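Protein K7 (Vaccinia virus WR, PDB 3JRV) binds the human RNA helicase DDX3 as a Bcl-2-like virulence factor, blocking TBK1/IKKepsilon-driven IRF3 activation, and also targets TRAF6 and IRAK2 to prevent NF-kappa-B activation. Local coordinates at residues Y68-D71 and K72-I76; N44-I47 and T48-G51; D134-I137 and N138-I141; E110-Y114 and K115-E119. One frame throughout, in Å; residues are numbered along the deposited sequence. Where two conformers were deposited one is given.

Contact 1 (Y68-D71 and K72-I76); sequences YGID and KINEI
With chi1 of -77°, the Tyr68 ring stands anti to its own carbonyl carbon, and Ile76, whose CG1 takes the same course (chi1 -68°) before running on extended, sends CD1 over that ring. Ile76 CD1 sits 3.9 Å from the centroid of the Tyr68 ring, 8° off its normal, so the two residues make a CH-pi contact over one face, their side chains crossing at about a right angle. Tyr68 CB also packs against Ile73 CG1 at 3.9 Å, while Lys72 CG comes obliquely to the ring, 4.0 Å from CD1 of Tyr68. Gly69 is the junction between helices 60-68 and 70-80: it leaves the first with positive phi, which a residue without a side chain tolerates easily, and is the N-cap residue of the second. Its carbonyl O accepts from Ile73 N at 3.0 Å in the carbonyl plane, and Ile70 O and Asp71 O accept from Asn74 N and Glu75 N in the next helical bonds. Water 1 bridges the break, donating to Tyr68 O and accepting from Lys72 N. On the outer side, water 2 joins Asp71 OD1 to Asn74 ND2, 3.0 Å from the latter. Tyr68, Ile73 and Ile76 all reach Ile104 of helix 95-114. The chemistry thus divides the corner: apolar groups and an aromatic face join it to the neighbouring helix, while water and polar side chains suit its outer surface.

Contact 2 (N44-I47 and T48-G51); sequences NKDI and TSCG
Asp46 and Thr48 set their side chains obliquely across the start of a type I beta turn, Asp46 to Ser49, in the loop between helices 26-42 and 52-58. The carboxylate of Asp46 leans over the turn, and its OD1 takes two bonds from one residue: Thr48 OG1 donates at 2.7 Å and Thr48 N at 2.9 Å. Both donors arrive from the same face of the carboxylate, the hydroxyl from above the plane and the N-H from the anti side, 32° out of it. With chi1 of 74°, the Thr48 hydroxyl lies between its backbone N and carbonyl carbon, which lets the neighbouring N-H and O-H address a single oxygen. This is an Asx turn overlapping the beta turn, and aspartate suits it because its short side chain reaches forward to the amide two residues on. Ser49 OG comes 3.5 Å from Asp46 CB. The Ile47 side chain instead touches Trp36 of helix 26-42 and Met58 of helix 52-58, and Cys50 meets the same two residues. Closing the turn, Ser49 N donates to Asp46 O at 3.1 Å from well above the carbonyl plane; that oxygen also accepts from water 3, which donates in turn to Ser49 O at 3.0 Å.

Contact 3 (D134-I137 and N138-I141); sequences DDNI and NILI
The flat end groups of Asp135 and Asn136 both meet the CD1 methyl of Ile139: Asp135 OD2 and Asn136 OD1 each lie 3.7 Å from it. The Asn136 side chain runs beside that of Ile139, pointing the same way, whereas the Asp135 side chain crosses it at a slant. Ile139 reaches them because its CG1 is anti to its own carbonyl carbon (chi1 -74°), which turns the ethyl arm back toward the preceding turn and lays CG1 3.3 Å from Asp135 O. A third flat group, the amide of Asn138, folds back in the same way over the Asp134 carbonyl, its CG 3.4 Å from Asp134 O. Water 4 accepts only weakly from Asn138 ND2.

All this lies on the first turns of helix 134-148, where the carbonyls of residues 134 to 137 accept in order from the amides of residues 138 to 141; the bond from Ile139 N to Asp135 O measures 2.8 Å. The polar ends have partners beyond the helix. Buried Asn136 gives its ND2 to the carbonyls of Leu131 and Val92, so this nitrogen is satisfied, and Arg23 binds both Asp134 OD1, as a salt bridge, and Asn138 OD1. Ile137, Leu140 and Ile141 touch Ile26 of helix 26-42, while Ile139 packs on Leu98 of helix 95-114.

Branched apolar residues therefore suit the sides pressed against other helices. Near the N-terminal end of helix 134-148 the aspartates are probably favoured by the helix dipole; Arg23 probably offsets part of the charge of Asp134, while Asp135 OD1 takes a hydrogen bond from water 4 at 2.7 Å.

Contact 4 (E110-Y114 and K115-E119); sequences EHWGY and KKISE
Lys115 and His111 meet with the aliphatic arm of the lysine over one face of the imidazole: CG lies 4.2 Å from the ring centroid, 27° off the normal, and CE reaches 3.5 Å from His111 CE1. The lysine suits this place because its methylenes can lie on a ring while its ammonium group continues past it. Chi1 of -66° sets CG over the ring, and the bend at chi2 (-51°) brings CE back to it. Beside this pair, Ile117 CG2 lies over one face of Trp112, 4.2 Å from the centroid of the five-membered ring, while the two CB atoms, of Trp112 and Ile117, stand 3.8 Å apart.

The backbone brings Ile117 back to the tryptophan through a Schellman motif that ends helix 95-114. Lys116, with positive phi, is its C-prime residue; Ile117 N donates to Trp112 O at 2.8 Å and Lys116 N to Gly113 O at 3.1 Å, both from above the carbonyl planes. Lys115 N still makes a helical bond to His111 O, with a weak second one to Trp112 O.

Further out, Trp112 touches Met80 of helix 70-80 and Asn38 of helix 26-42, and Arg121 makes a cation-pi contact with it. His111 rests on Val77. Asn38 ND2 donates to Ile117 O, fixing the turn against helix 26-42, and Glu110 OE2 forms a salt bridge with Arg37 of that same helix.

How the contacts relate
Contacts 3 and 4 are partly buried, whereas contacts 1 and 2 lie at the surface. Helix 95-114 is the common element: contact 4 is its C-terminal end, and the side chains of contacts 1 and 3 pack on it. Helix 26-42 is likewise touched from contacts 2, 3 and 4. Contacts 1 and 3 are helix beginnings, contact 4 a helix end and contact 2 a loop, which relies on a carboxylate-centred turn in place of repeating backbone bonds. Aromatic faces carry contacts 1 and 4, while contact 3 combines apolar packing with hydrogen bonds from a buried side-chain amide. Contacts 3 and 4 lie on opposite sides of the chain's centre, about 29 Å apart between centres.

Contact 1 (Y68-D71 and K72-I76)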
ATOM      1  N   TYR A  68      -1.051   3.460 -15.428  1.00 18.49           N
ATOM      2  CA  TYR A  68      -1.661   4.802 -15.438  1.00 19.70           C
ATOM      3  C   TYR A  68      -0.846   5.818 -16.240  1.00 18.00           C
ATOM      4  O   TYR A  68      -1.430   6.750 -16.824  1.00 18.92           O
ATOM      5  CB  TYR A  68      -1.805   5.327 -14.009  1.00 20.70           C
ATOM      6  CG  TYR A  68      -2.967   4.714 -13.263  1.00 26.25           C
ATOM      7  CD1 TYR A  68      -4.261   4.826 -13.783  1.00 32.43           C
ATOM      8  CD2 TYR A  68      -2.767   3.971 -12.099  1.00 28.96           C
ATOM      9  CE1 TYR A  68      -5.330   4.260 -13.147  1.00 36.55           C
ATOM     10  CE2 TYR A  68      -3.854   3.397 -11.435  1.00 35.95           C
ATOM     11  CZ  TYR A  68      -5.127   3.568 -11.970  1.00 39.31           C
ATOM     12  OH  TYR A  68      -6.243   3.036 -11.372  1.00 44.35           O
ATOM     13  N   GLY A  69       0.481   5.645 -16.249  1.00 18.27           N
ATOM     14  CA  GLY A  69       1.429   6.679 -16.716  1.00 17.34           C
ATOM     15  C   GLY A  69       1.671   7.748 -15.666  1.00 16.75           C
ATOM     16  O   GLY A  69       0.845   7.924 -14.764  1.00 17.87           O
ATOM     17  N   ILE A  70       2.824   8.423 -15.727  1.00 17.78           N
ATOM     18  CA  ILE A  70       3.250   9.236 -14.587  1.00 18.48           C
ATOM     19  C   ILE A  70       2.404  10.503 -14.464  1.00 19.58           C
ATOM     20  O   ILE A  70       2.102  10.918 -13.350  1.00 20.03           O
ATOM     21  CB  ILE A  70       4.769   9.536 -14.591  1.00 21.08           C
ATOM     22  CG1 ILE A  70       5.227  10.212 -13.274  1.00 21.59           C
ATOM     23  CG2 ILE A  70       5.139  10.329 -15.836  1.00 22.02           C
ATOM     24  CD1 ILE A  70       5.157   9.334 -12.010  1.00 23.97           C
ATOM     25  N   ASP A  71       1.920  11.036 -15.584  1.00 20.54           N
ATOM     26  CA  ASP A  71       1.038  12.195 -15.505  1.00 21.64           C
ATOM     27  C   ASP A  71      -0.277  11.902 -14.777  1.00 22.41           C
ATOM     28  O   ASP A  71      -0.724  12.713 -13.955  1.00 23.44           O
ATOM     29  CB  ASP A  71       0.784  12.803 -16.905  1.00 23.48           C
ATOM     30  CG  ASP A  71       2.038  13.418 -17.522  1.00 28.31           C
ATOM     31  OD1 ASP A  71       2.929  13.903 -16.773  1.00 29.87           O
ATOM     32  OD2 ASP A  71       2.077  13.494 -18.774  1.00 35.84           O
ATOM     33  N   LYS A  72      -0.895  10.749 -15.075  1.00 20.52           N
ATOM     34  CA  LYS A  72      -2.155  10.385 -14.453  1.00 21.77           C
ATOM     35  C   LYS A  72      -1.888  10.070 -12.985  1.00 21.61           C
ATOM     36  O   LYS A  72      -2.694  10.389 -12.096  1.00 20.86           O
ATOM     37  CB  LYS A  72      -2.795   9.198 -15.196  1.00 22.37           C
ATOM     38  CG  LYS A  72      -4.124   8.708 -14.588  1.00 24.42           C
ATOM     39  CD  LYS A  72      -5.241   9.732 -14.764  1.00 31.43           C
ATOM     40  CE  LYS A  72      -6.569   9.190 -14.259  1.00 43.08           C
ATOM     41  NZ  LYS A  72      -7.108   8.056 -15.076  1.00 48.27           N
ATOM     42  N   ILE A  73      -0.756   9.413 -12.715  1.00 20.39           N
ATOM     43  CA  ILE A  73      -0.391   9.221 -11.313  1.00 20.94           C
ATOM     44  C   ILE A  73      -0.348  10.524 -10.534  1.00 22.03           C
ATOM     45  O   ILE A  73      -0.926  10.624  -9.455  1.00 23.06           O
ATOM     46  CB  ILE A  73       0.922   8.440 -11.143  1.00 19.33           C
ATOM     47  CG1 ILE A  73       0.661   6.981 -11.490  1.00 22.32           C
ATOM     48  CG2 ILE A  73       1.452   8.605  -9.709  1.00 21.59           C
ATOM     49  CD1 ILE A  73       1.925   6.149 -11.600  1.00 25.02           C
ATOM     50  N   ASN A  74       0.382  11.507 -11.071  1.00 21.77           N
ATOM     51  CA  ASN A  74       0.522  12.809 -10.427  1.00 24.08           C
ATOM     52  C   ASN A  74      -0.853  13.444 -10.259  1.00 25.09           C
ATOM     53  O   ASN A  74      -1.188  13.930  -9.174  1.00 27.29           O
ATOM     54  CB  ASN A  74       1.505  13.658 -11.222  1.00 22.91           C
ATOM     55  CG  ASN A  74       2.939  13.223 -10.986  1.00 25.63           C
ATOM     56  OD1 ASN A  74       3.217  12.522 -10.009  1.00 25.99           O
ATOM     57  ND2 ASN A  74       3.846  13.575 -11.907  1.00 24.07           N
ATOM     58  N   GLU A  75      -1.701  13.289 -11.277  1.00 26.00           N
ATOM     59  CA  GLU A  75      -3.096  13.755 -11.216  1.00 27.64           C
ATOM     60  C   GLU A  75      -3.883  13.080 -10.090  1.00 27.54           C
ATOM     61  O   GLU A  75      -4.525  13.758  -9.289  1.00 30.06           O
ATOM     62  CB  GLU A  75      -3.790  13.528 -12.566  1.00 29.16           C
ATOM     63  CG  GLU A  75      -5.116  14.234 -12.755  1.00 35.79           C
ATOM     64  CD  GLU A  75      -5.830  13.759 -14.008  1.00 41.57           C
ATOM     65  OE1 GLU A  75      -5.146  13.590 -15.046  1.00 43.18           O
ATOM     66  OE2 GLU A  75      -7.056  13.486 -13.941  1.00 44.59           O
ATOM     67  N   ILE A  76      -3.849  11.747 -10.037  1.00 24.92           N
ATOM     68  CA  ILE A  76      -4.583  10.992  -9.008  1.00 26.17           C
ATOM     69  C   ILE A  76      -4.124  11.401  -7.597  1.00 27.59           C
ATOM     70  O   ILE A  76      -4.940  11.537  -6.674  1.00 27.33           O
ATOM     71  CB  ILE A  76      -4.391   9.465  -9.209  1.00 27.58           C
ATOM     72  CG1 ILE A  76      -5.089   9.013 -10.490  1.00 26.82           C
ATOM     73  CG2 ILE A  76      -4.924   8.655  -7.999  1.00 27.66           C
ATOM     74  CD1 ILE A  76      -4.706   7.598 -10.974  1.00 27.58           C
TER
HETATM   75  O   HOH W   1      -0.515   9.325 -17.654  1.00 23.38           O
HETATM   76  O   HOH W   2       2.617  15.289 -14.020  1.00 34.85           O

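Contact 2 (N44-I47 and T48-G51)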
ATOM      1  N   ASN A  44      12.229   9.630   8.768  1.00 12.39           N
ATOM      2  CA  ASN A  44      13.514   9.323   8.149  1.00 12.29           C
ATOM      3  C   ASN A  44      14.087   7.997   8.624  1.00 12.68           C
ATOM      4  O   ASN A  44      15.207   7.915   9.126  1.00 14.05           O
ATOM      5  CB  ASN A  44      14.542  10.453   8.333  1.00 12.99           C
ATOM      6  CG  ASN A  44      15.764  10.238   7.488  1.00 14.98           C
ATOM      7  OD1 ASN A  44      15.655   9.625   6.416  1.00 15.11           O
ATOM      8  ND2 ASN A  44      16.958  10.530   8.048  1.00 17.97           N
ATOM      9  N   LYS A  45      13.305   6.940   8.425  1.00 12.98           N
ATOM     10  CA  LYS A  45      13.790   5.610   8.702  1.00 12.63           C
ATOM     11  C   LYS A  45      14.418   5.125   7.394  1.00 13.58           C
ATOM     12  O   LYS A  45      14.261   5.762   6.331  1.00 14.68           O
ATOM     13  CB  LYS A  45      12.611   4.759   9.183  1.00 13.91           C
ATOM     14  CG  LYS A  45      12.059   5.203  10.521  1.00 19.62           C
ATOM     15  CD  LYS A  45      13.157   5.097  11.555  1.00 26.58           C
ATOM     16  CE  LYS A  45      12.597   5.165  12.961  1.00 39.11           C
ATOM     17  NZ  LYS A  45      13.700   5.197  13.957  1.00 41.72           N
ATOM     18  N   ASP A  46      15.248   4.101   7.458  1.00 12.96           N
ATOM     19  CA  ASP A  46      15.990   3.683   6.271  1.00 13.42           C
ATOM     20  C   ASP A  46      15.039   2.856   5.388  1.00 13.86           C
ATOM     21  O   ASP A  46      14.610   1.744   5.767  1.00 13.79           O
ATOM     22  CB  ASP A  46      17.203   2.866   6.746  1.00 14.96           C
ATOM     23  CG  ASP A  46      18.191   2.546   5.631  1.00 15.05           C
ATOM     24  OD1 ASP A  46      17.750   2.494   4.453  1.00 13.94           O
ATOM     25  OD2 ASP A  46      19.402   2.316   5.938  1.00 17.59           O
ATOM     26  N   ILE A  47      14.768   3.358   4.192  1.00 12.06           N
ATOM     27  CA  ILE A  47      13.839   2.689   3.269  1.00 12.77           C
ATOM     28  C   ILE A  47      14.416   1.360   2.747  1.00 12.58           C
ATOM     29  O   ILE A  47      13.685   0.534   2.175  1.00 14.47           O
ATOM     30  CB  ILE A  47      13.525   3.603   2.088  1.00 13.30           C
ATOM     31  CG1 ILE A  47      12.267   3.104   1.329  1.00 18.54           C
ATOM     32  CG2 ILE A  47      14.789   3.865   1.237  1.00 14.08           C
ATOM     33  CD1 ILE A  47      11.467   4.180   0.635  1.00 23.31           C
ATOM     34  N   THR A  48      15.722   1.171   2.902  1.00  9.72           N
ATOM     35  CA  THR A  48      16.364  -0.080   2.468  1.00 13.31           C
ATOM     36  C   THR A  48      16.325  -1.177   3.539  1.00 12.59           C
ATOM     37  O   THR A  48      16.634  -2.332   3.269  1.00 14.73           O
ATOM     38  CB  THR A  48      17.862   0.109   2.075  1.00 14.57           C
ATOM     39  OG1 THR A  48      18.674   0.299   3.242  1.00 14.81           O
ATOM     40  CG2 THR A  48      18.066   1.239   1.095  1.00 13.79           C
ATOM     41  N   SER A  49      15.936  -0.830   4.758  0.80 11.93           N
ATOM     42  CA  SER A  49      15.969  -1.784   5.859  0.80 11.91           C
ATOM     43  C   SER A  49      14.623  -2.497   5.919  0.80 11.56           C
ATOM     44  O   SER A  49      13.768  -2.235   6.795  0.80 11.81           O
ATOM     45  CB  SER A  49      16.290  -1.076   7.178  0.80 15.04           C
ATOM     46  OG  SER A  49      17.626  -0.579   7.181  0.80 16.97           O
ATOM     47  N   CYS A  50      14.407  -3.354   4.921  1.00 11.69           N
ATOM     48  CA  CYS A  50      13.176  -4.122   4.850  1.00 10.01           C
ATOM     49  C   CYS A  50      13.472  -5.413   4.099  1.00  9.17           C
ATOM     50  O   CYS A  50      14.544  -5.570   3.496  1.00 10.69           O
ATOM     51  CB  CYS A  50      12.048  -3.326   4.162  1.00 11.15           C
ATOM     52  SG  CYS A  50      12.335  -2.953   2.460  1.00 14.13           S
ATOM     53  N   GLY A  51      12.549  -6.366   4.211  1.00  8.33           N
ATOM     54  CA  GLY A  51      12.826  -7.675   3.642  1.00  9.47           C
ATOM     55  C   GLY A  51      12.304  -7.837   2.220  1.00  9.08           C
ATOM     56  O   GLY A  51      11.783  -6.882   1.613  1.00  8.97           O
TER
HETATM   57  O   HOH W   3      12.781   0.493   7.440  1.00 20.77           O

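Contact 3 (D134-I137 and N138-I141)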
ATOM      1  N   ASP A 134     -12.021 -11.603  -1.415  1.00 14.42           N
ATOM      2  CA  ASP A 134     -11.337 -12.911  -1.347  1.00 15.03           C
ATOM      3  C   ASP A 134     -10.555 -13.219  -2.631  1.00 14.47           C
ATOM      4  O   ASP A 134      -9.435 -13.725  -2.582  1.00 12.19           O
ATOM      5  CB  ASP A 134     -12.349 -14.022  -1.026  1.00 15.76           C
ATOM      6  CG  ASP A 134     -12.717 -14.082   0.449  1.00 26.77           C
ATOM      7  OD1 ASP A 134     -11.880 -13.682   1.282  1.00 33.42           O
ATOM      8  OD2 ASP A 134     -13.851 -14.523   0.779  1.00 32.04           O
ATOM      9  N   ASP A 135     -11.085 -12.830  -3.789  1.00 14.02           N
ATOM     10  CA  ASP A 135     -10.349 -13.109  -5.023  1.00 14.78           C
ATOM     11  C   ASP A 135      -9.071 -12.301  -5.106  1.00 13.79           C
ATOM     12  O   ASP A 135      -8.020 -12.813  -5.529  1.00 12.35           O
ATOM     13  CB  ASP A 135     -11.220 -12.878  -6.270  1.00 17.29           C
ATOM     14  CG  ASP A 135     -10.595 -13.437  -7.558  1.00 17.18           C
ATOM     15  OD1 ASP A 135     -10.167 -14.623  -7.626  1.00 20.69           O
ATOM     16  OD2 ASP A 135     -10.548 -12.665  -8.541  1.00 21.21           O
ATOM     17  N   ASN A 136      -9.151 -11.040  -4.683  1.00 11.98           N
ATOM     18  CA  ASN A 136      -7.961 -10.215  -4.744  1.00 10.06           C
ATOM     19  C   ASN A 136      -6.900 -10.682  -3.745  1.00  9.53           C
ATOM     20  O   ASN A 136      -5.714 -10.623  -4.009  1.00 10.69           O
ATOM     21  CB  ASN A 136      -8.306  -8.729  -4.558  1.00 11.15           C
ATOM     22  CG  ASN A 136      -8.898  -8.138  -5.831  1.00 10.37           C
ATOM     23  OD1 ASN A 136      -8.679  -8.689  -6.925  1.00 13.17           O
ATOM     24  ND2 ASN A 136      -9.608  -7.027  -5.721  1.00 11.78           N
ATOM     25  N   ILE A 137      -7.345 -11.062  -2.553  1.00 10.00           N
ATOM     26  CA  ILE A 137      -6.437 -11.682  -1.570  1.00  9.76           C
ATOM     27  C   ILE A 137      -5.727 -12.884  -2.174  1.00 11.17           C
ATOM     28  O   ILE A 137      -4.504 -13.009  -2.074  1.00  9.54           O
ATOM     29  CB  ILE A 137      -7.176 -12.084  -0.285  1.00 10.23           C
ATOM     30  CG1 ILE A 137      -7.605 -10.816   0.441  1.00 12.01           C
ATOM     31  CG2 ILE A 137      -6.277 -13.008   0.587  1.00  9.87           C
ATOM     32  CD1 ILE A 137      -8.500 -11.107   1.639  1.00 14.77           C
ATOM     33  N   ASN A 138      -6.494 -13.732  -2.868  1.00 11.19           N
ATOM     34  CA  ASN A 138      -5.891 -14.898  -3.487  1.00 11.14           C
ATOM     35  C   ASN A 138      -4.917 -14.551  -4.614  1.00 11.04           C
ATOM     36  O   ASN A 138      -3.839 -15.145  -4.703  1.00 11.51           O
ATOM     37  CB  ASN A 138      -6.979 -15.846  -3.962  1.00 13.05           C
ATOM     38  CG  ASN A 138      -7.639 -16.575  -2.774  1.00 20.20           C
ATOM     39  OD1 ASN A 138      -7.054 -16.662  -1.672  1.00 24.40           O
ATOM     40  ND2 ASN A 138      -8.848 -17.057  -2.970  1.00 23.51           N
ATOM     41  N   ILE A 139      -5.293 -13.573  -5.447  1.00 10.04           N
ATOM     42  CA  ILE A 139      -4.419 -13.138  -6.527  1.00 10.59           C
ATOM     43  C   ILE A 139      -3.075 -12.702  -5.896  1.00  8.79           C
ATOM     44  O   ILE A 139      -2.000 -13.045  -6.377  1.00  9.80           O
ATOM     45  CB  ILE A 139      -5.037 -11.976  -7.317  1.00 10.80           C
ATOM     46  CG1 ILE A 139      -6.166 -12.525  -8.206  1.00 13.32           C
ATOM     47  CG2 ILE A 139      -3.949 -11.272  -8.185  1.00 11.76           C
ATOM     48  CD1 ILE A 139      -7.065 -11.455  -8.747  1.00 15.76           C
ATOM     49  N   LEU A 140      -3.160 -11.855  -4.883  1.00  9.89           N
ATOM     50  CA  LEU A 140      -1.960 -11.287  -4.277  1.00  9.61           C
ATOM     51  C   LEU A 140      -1.089 -12.358  -3.618  1.00  9.65           C
ATOM     52  O   LEU A 140       0.114 -12.432  -3.866  1.00  9.77           O
ATOM     53  CB  LEU A 140      -2.321 -10.181  -3.290  1.00  8.14           C
ATOM     54  CG  LEU A 140      -1.094  -9.539  -2.624  1.00 11.47           C
ATOM     55  CD1 LEU A 140      -0.117  -8.984  -3.665  1.00 11.32           C
ATOM     56  CD2 LEU A 140      -1.546  -8.482  -1.618  1.00 12.29           C
ATOM     57  N   ILE A 141      -1.690 -13.220  -2.811  1.00  9.78           N
ATOM     58  CA  ILE A 141      -0.831 -14.178  -2.084  1.00 10.34           C
ATOM     59  C   ILE A 141      -0.206 -15.206  -3.028  1.00 11.07           C
ATOM     60  O   ILE A 141       0.939 -15.574  -2.849  1.00 11.40           O
ATOM     61  CB  ILE A 141      -1.534 -14.871  -0.916  1.00 10.46           C
ATOM     62  CG1 ILE A 141      -0.483 -15.610  -0.083  1.00 12.85           C
ATOM     63  CG2 ILE A 141      -2.633 -15.814  -1.400  1.00 11.87           C
ATOM     64  CD1 ILE A 141      -1.031 -15.988   1.294  1.00 14.98           C
TER
HETATM   65  O   HOH W   4     -10.440 -16.598  -5.858  1.00 27.98           O

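Contact 4 (E110-Y114 and K115-E119)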
ATOM      1  N   GLU A 110       3.366   7.979   0.472  1.00  8.58           N
ATOM      2  CA  GLU A 110       4.749   8.463   0.357  1.00  8.58           C
ATOM      3  C   GLU A 110       4.749   9.967   0.043  1.00  9.29           C
ATOM      4  O   GLU A 110       5.497  10.744   0.661  1.00  9.66           O
ATOM      5  CB  GLU A 110       5.455   7.741  -0.784  1.00  9.53           C
ATOM      6  CG  GLU A 110       6.808   8.320  -1.067  1.00 11.28           C
ATOM      7  CD  GLU A 110       7.540   7.544  -2.117  1.00 17.54           C
ATOM      8  OE1 GLU A 110       7.199   7.705  -3.303  1.00 22.12           O
ATOM      9  OE2 GLU A 110       8.459   6.786  -1.742  1.00 22.73           O
ATOM     10  N   HIS A 111       3.880  10.372  -0.887  1.00  9.52           N
ATOM     11  CA  HIS A 111       3.842  11.772  -1.321  1.00 10.66           C
ATOM     12  C   HIS A 111       3.479  12.642  -0.107  1.00 11.47           C
ATOM     13  O   HIS A 111       4.091  13.709   0.119  1.00 11.40           O
ATOM     14  CB  HIS A 111       2.809  11.957  -2.454  1.00 11.72           C
ATOM     15  CG  HIS A 111       2.657  13.384  -2.881  1.00 16.27           C
ATOM     16  ND1 HIS A 111       3.625  14.024  -3.623  1.00 20.86           N
ATOM     17  CD2 HIS A 111       1.714  14.314  -2.606  1.00 19.87           C
ATOM     18  CE1 HIS A 111       3.289  15.293  -3.787  1.00 24.54           C
ATOM     19  NE2 HIS A 111       2.131  15.498  -3.181  1.00 21.51           N
ATOM     20  N   TRP A 112       2.466  12.205   0.645  1.00 10.52           N
ATOM     21  CA  TRP A 112       2.059  12.904   1.865  1.00  9.40           C
ATOM     22  C   TRP A 112       3.298  13.044   2.767  1.00 10.35           C
ATOM     23  O   TRP A 112       3.601  14.134   3.271  1.00 11.82           O
ATOM     24  CB  TRP A 112       0.917  12.181   2.584  1.00 10.42           C
ATOM     25  CG  TRP A 112      -0.369  12.354   1.921  1.00  9.52           C
ATOM     26  CD1 TRP A 112      -0.742  13.433   1.143  1.00 17.26           C
ATOM     27  CD2 TRP A 112      -1.540  11.525   2.036  1.00 11.66           C
ATOM     28  NE1 TRP A 112      -2.056  13.308   0.768  1.00 18.54           N
ATOM     29  CE2 TRP A 112      -2.560  12.135   1.266  1.00 14.11           C
ATOM     30  CE3 TRP A 112      -1.818  10.330   2.699  1.00 13.24           C
ATOM     31  CZ2 TRP A 112      -3.833  11.574   1.130  1.00 15.56           C
ATOM     32  CZ3 TRP A 112      -3.092   9.761   2.560  1.00 15.31           C
ATOM     33  CH2 TRP A 112      -4.082  10.402   1.791  1.00 15.12           C
ATOM     34  N   GLY A 113       4.076  11.975   2.938  1.00  9.87           N
ATOM     35  CA  GLY A 113       5.246  12.090   3.814  1.00 11.76           C
ATOM     36  C   GLY A 113       6.253  13.127   3.305  1.00 13.23           C
ATOM     37  O   GLY A 113       6.879  13.855   4.111  1.00 14.35           O
ATOM     38  N   TYR A 114       6.456  13.190   1.984  1.00 12.68           N
ATOM     39  CA  TYR A 114       7.362  14.191   1.410  1.00 12.70           C
ATOM     40  C   TYR A 114       6.868  15.593   1.745  1.00 13.86           C
ATOM     41  O   TYR A 114       7.690  16.503   1.820  1.00 16.59           O
ATOM     42  CB  TYR A 114       7.493  14.073  -0.121  1.00 13.33           C
ATOM     43  CG  TYR A 114       8.562  13.094  -0.587  1.00 13.91           C
ATOM     44  CD1 TYR A 114       8.478  11.727  -0.316  1.00 14.50           C
ATOM     45  CD2 TYR A 114       9.709  13.554  -1.243  1.00 17.87           C
ATOM     46  CE1 TYR A 114       9.438  10.844  -0.807  1.00 18.49           C
ATOM     47  CE2 TYR A 114      10.728  12.687  -1.640  1.00 19.35           C
ATOM     48  CZ  TYR A 114      10.588  11.327  -1.415  1.00 19.69           C
ATOM     49  OH  TYR A 114      11.553  10.461  -1.926  1.00 19.95           O
ATOM     50  N   LYS A 115       5.546  15.764   1.873  1.00 13.24           N
ATOM     51  CA  LYS A 115       4.910  17.070   2.133  1.00 13.89           C
ATOM     52  C   LYS A 115       4.660  17.320   3.624  1.00 15.29           C
ATOM     53  O   LYS A 115       3.899  18.235   3.989  1.00 17.59           O
ATOM     54  CB  LYS A 115       3.563  17.162   1.389  1.00 15.76           C
ATOM     55  CG  LYS A 115       3.695  17.164  -0.123  1.00 20.20           C
ATOM     56  CD  LYS A 115       4.696  18.186  -0.656  1.00 28.82           C
ATOM     57  CE  LYS A 115       4.862  18.026  -2.157  1.00 34.23           C
ATOM     58  NZ  LYS A 115       5.152  19.334  -2.824  1.00 39.80           N
ATOM     59  N   LYS A 116       5.255  16.487   4.476  1.00 13.35           N
ATOM     60  CA  LYS A 116       5.048  16.569   5.938  1.00 15.21           C
ATOM     61  C   LYS A 116       3.572  16.383   6.356  1.00 16.50           C
ATOM     62  O   LYS A 116       3.075  16.985   7.350  1.00 18.92           O
ATOM     63  CB  LYS A 116       5.648  17.870   6.524  1.00 16.94           C
ATOM     64  CG  LYS A 116       7.175  17.904   6.486  1.00 19.12           C
ATOM     65  CD  LYS A 116       7.740  19.201   7.082  1.00 23.94           C
ATOM     66  CE  LYS A 116       9.203  19.394   6.684  1.00 32.90           C
ATOM     67  NZ  LYS A 116      10.054  18.378   7.383  1.00 35.00           N
ATOM     68  N   ILE A 117       2.896  15.475   5.649  1.00 13.27           N
ATOM     69  CA  ILE A 117       1.531  15.129   5.942  1.00 13.43           C
ATOM     70  C   ILE A 117       1.494  13.683   6.406  1.00 12.80           C
ATOM     71  O   ILE A 117       2.132  12.819   5.768  1.00 14.18           O
ATOM     72  CB  ILE A 117       0.661  15.276   4.696  1.00 12.18           C
ATOM     73  CG1 ILE A 117       0.502  16.771   4.344  1.00 16.00           C
ATOM     74  CG2 ILE A 117      -0.704  14.720   4.990  1.00 13.06           C
ATOM     75  CD1 ILE A 117      -0.125  16.991   2.961  1.00 18.84           C
ATOM     76  N   SER A 118       0.767  13.402   7.485  1.00 10.65           N
ATOM     77  CA  SER A 118       0.683  12.023   7.990  1.00 12.79           C
ATOM     78  C   SER A 118      -0.643  11.786   8.694  1.00 12.92           C
ATOM     79  O   SER A 118      -1.648  11.448   8.028  1.00 12.65           O
ATOM     80  CB  SER A 118       1.889  11.681   8.908  1.00 13.60           C
ATOM     81  OG  SER A 118       1.967  12.553  10.027  1.00 13.80           O
ATOM     82  N   GLU A 119      -0.723  12.093   9.995  1.00 11.32           N
ATOM     83  CA  GLU A 119      -1.888  11.725  10.773  1.00 13.84           C
ATOM     84  C   GLU A 119      -3.184  12.412  10.345  1.00 13.09           C
ATOM     85  O   GLU A 119      -4.265  11.867  10.554  1.00 15.75           O
ATOM     86  CB  GLU A 119      -1.616  11.989  12.264  1.00 12.80           C
ATOM     87  CG  GLU A 119      -0.314  11.335  12.680  1.00 17.14           C
ATOM     88  CD  GLU A 119      -0.074  11.441  14.169  1.00 20.19           C
ATOM     89  OE1 GLU A 119      -1.018  11.161  14.924  1.00 26.17           O
ATOM     90  OE2 GLU A 119       1.046  11.818  14.542  1.00 26.29           O
TER